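Local coordinates for G protein alpha subunit (Entamoeba histolytica, PDB 4FID) that binds guanine nucleotides and probably hydrolyses GTP as the switchable alpha subunit of a heterotrimeric G protein, and probably relays signals from membrane receptors, at residues N48-T51 against C52-L56. Residues are numbered along the deposited sequence; the frame is centred on the assembly and turned at random.
Sequences NVVT and CMRTL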
ATOM      1  N   ASN A  48       5.405 -16.069   2.463  1.00 23.99           N
ATOM      2  CA  ASN A  48       5.039 -15.012   3.409  1.00 30.72           C
ATOM      3  C   ASN A  48       4.316 -15.527   4.666  1.00 38.79           C
ATOM      4  O   ASN A  48       4.450 -14.939   5.740  1.00 39.88           O
ATOM      5  CB  ASN A  48       4.153 -13.963   2.735  1.00 34.26           C
ATOM      6  CG  ASN A  48       4.887 -13.141   1.723  1.00 46.07           C
ATOM      7  OD1 ASN A  48       6.114 -13.206   1.642  1.00 50.87           O
ATOM      8  ND2 ASN A  48       4.154 -12.356   0.938  1.00 50.25           N
ATOM      9  N   VAL A  49       3.532 -16.597   4.527  1.00 38.18           N
ATOM     10  CA  VAL A  49       2.832 -17.155   5.674  1.00 39.93           C
ATOM     11  C   VAL A  49       3.862 -17.533   6.723  1.00 38.72           C
ATOM     12  O   VAL A  49       3.738 -17.154   7.893  1.00 36.53           O
ATOM     13  CB  VAL A  49       1.928 -18.395   5.317  1.00 41.38           C
ATOM     14  CG1 VAL A  49       1.461 -19.112   6.583  1.00 40.10           C
ATOM     15  CG2 VAL A  49       0.723 -17.989   4.466  1.00 29.62           C
ATOM     16  N   VAL A  50       4.901 -18.248   6.294  1.00 40.27           N
ATOM     17  CA  VAL A  50       5.911 -18.755   7.222  1.00 38.36           C
ATOM     18  C   VAL A  50       6.865 -17.661   7.707  1.00 41.33           C
ATOM     19  O   VAL A  50       7.114 -17.533   8.917  1.00 38.46           O
ATOM     20  CB  VAL A  50       6.703 -19.936   6.632  1.00 40.09           C
ATOM     21  CG1 VAL A  50       7.828 -20.346   7.570  1.00 37.31           C
ATOM     22  CG2 VAL A  50       5.776 -21.125   6.347  1.00 39.28           C
ATOM     23  N   THR A  51       7.382 -16.857   6.781  1.00 39.46           N
ATOM     24  CA  THR A  51       8.369 -15.853   7.166  1.00 36.62           C
ATOM     25  C   THR A  51       7.788 -14.793   8.112  1.00 39.28           C
ATOM     26  O   THR A  51       8.449 -14.404   9.070  1.00 43.68           O
ATOM     27  CB  THR A  51       9.103 -15.219   5.945  1.00 33.42           C
ATOM     28  OG1 THR A  51       8.227 -14.347   5.217  1.00 39.05           O
ATOM     29  CG2 THR A  51       9.625 -16.299   5.021  1.00 26.51           C
ATOM     30  N   CYS A  52       6.555 -14.347   7.859  1.00 36.56           N
ATOM     31  CA  CYS A  52       5.874 -13.407   8.760  1.00 32.06           C
ATOM     32  C   CYS A  52       5.704 -13.967  10.161  1.00 35.72           C
ATOM     33  O   CYS A  52       5.708 -13.209  11.126  1.00 40.15           O
ATOM     34  CB  CYS A  52       4.485 -13.037   8.241  1.00 34.29           C
ATOM     35  SG  CYS A  52       4.403 -11.851   6.874  1.00 37.52           S
HETATM   36  N   MSE A  53       5.534 -15.286  10.277  1.00 36.80           N
HETATM   37  CA  MSE A  53       5.335 -15.912  11.582  1.00 28.83           C
HETATM   38  C   MSE A  53       6.655 -16.187  12.281  1.00 28.42           C
HETATM   39  O   MSE A  53       6.743 -16.058  13.499  1.00 30.99           O
HETATM   40  CB  MSE A  53       4.484 -17.187  11.489  1.00 30.62           C
HETATM   41  CG  MSE A  53       4.203 -17.847  12.865  1.00 40.69           C
HETATM   42 SE   MSE A  53       3.244 -16.728  14.227  1.00 66.40          SE
HETATM   43  CE  MSE A  53       1.431 -16.701  13.501  1.00 45.87           C
ATOM     44  N   ARG A  54       7.684 -16.553  11.518  1.00 33.06           N
ATOM     45  CA  ARG A  54       9.046 -16.617  12.063  1.00 33.80           C
ATOM     46  C   ARG A  54       9.393 -15.275  12.692  1.00 37.09           C
ATOM     47  O   ARG A  54       9.905 -15.227  13.806  1.00 39.40           O
ATOM     48  CB  ARG A  54      10.077 -16.967  10.983  1.00 34.00           C
ATOM     49  CG  ARG A  54      10.018 -18.405  10.510  1.00 34.84           C
ATOM     50  CD  ARG A  54      10.993 -18.678   9.382  1.00 39.36           C
ATOM     51  NE  ARG A  54      10.955 -20.090   8.996  1.00 46.56           N
ATOM     52  CZ  ARG A  54      11.555 -20.615   7.926  1.00 47.55           C
ATOM     53  NH1 ARG A  54      12.263 -19.853   7.094  1.00 41.42           N
ATOM     54  NH2 ARG A  54      11.435 -21.914   7.683  1.00 48.12           N
ATOM     55  N   THR A  55       9.093 -14.192  11.975  1.00 37.70           N
ATOM     56  CA  THR A  55       9.313 -12.824  12.458  1.00 40.87           C
ATOM     57  C   THR A  55       8.717 -12.600  13.848  1.00 40.50           C
ATOM     58  O   THR A  55       9.388 -12.085  14.736  1.00 33.92           O
ATOM     59  CB  THR A  55       8.692 -11.775  11.487  1.00 38.36           C
ATOM     60  OG1 THR A  55       9.324 -11.864  10.209  1.00 39.69           O
ATOM     61  CG2 THR A  55       8.825 -10.338  12.031  1.00 31.29           C
ATOM     62  N   LEU A  56       7.447 -12.960  14.025  1.00 41.30           N
ATOM     63  CA  LEU A  56       6.776 -12.781  15.315  1.00 41.55           C
ATOM     64  C   LEU A  56       7.404 -13.655  16.404  1.00 42.60           C
ATOM     65  O   LEU A  56       7.615 -13.191  17.528  1.00 45.49           O
ATOM     66  CB  LEU A  56       5.254 -13.033  15.218  1.00 33.32           C
ATOM     67  CG  LEU A  56       4.357 -11.930  14.650  1.00 27.74           C
ATOM     68  CD1 LEU A  56       2.941 -12.420  14.261  1.00 24.87           C
ATOM     69  CD2 LEU A  56       4.257 -10.792  15.639  1.00 29.28           C
TER
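One face of the Arg54 guanidinium rests on Val50, whose CG1 methyl stands 3.3 Å above the plane, displaced toward the rim on the NE side. NH1 and NH2 hydrogen-bond to the backbone carbonyls of Asp80 and Glu75, so the flat group is held by its N-H groups while a methyl lies against its face. Both residues sit one turn apart on helix 42-62, the long helix of the all-helical domain that G-alpha subunits carry beside their Ras-like domain. Branched Val50 offers the guanidinium a methyl by sending CG1 anti to its own nitrogen (chi1 175°), and the extended Arg54 chain runs back along the helix over Val50 O to meet it. Arginine suits this spot: its aliphatic stem passes Val50 O, and its charged end still gains polar partners.

Beneath the side chains run the i to i+4 bonds of an alpha-helix. Arg54 N reaches Val50 O at 2.8 Å, and Cys52 N reaches Asn48 O at 3.0 Å. Cys52, small and only weakly polar, fits the buried side, touching Phe123 and Pro116, and Met53, present as selenomethionine, spreads its flexible chain among Ile103, Leu97 and Trp98. At the end nearer the nucleotide, the Asn48 side chain lies about 7 Å from bound GDP and bonds through ND2 to Asn144 OD1.

On the partly exposed side, Thr55 is short enough to return its hydroxyl to the preceding turn. Thr51 O thereby accepts two bonds from opposite faces of its carbonyl plane, from Thr55 N at 3.0 Å and from Thr55 OG1 at 2.9 Å.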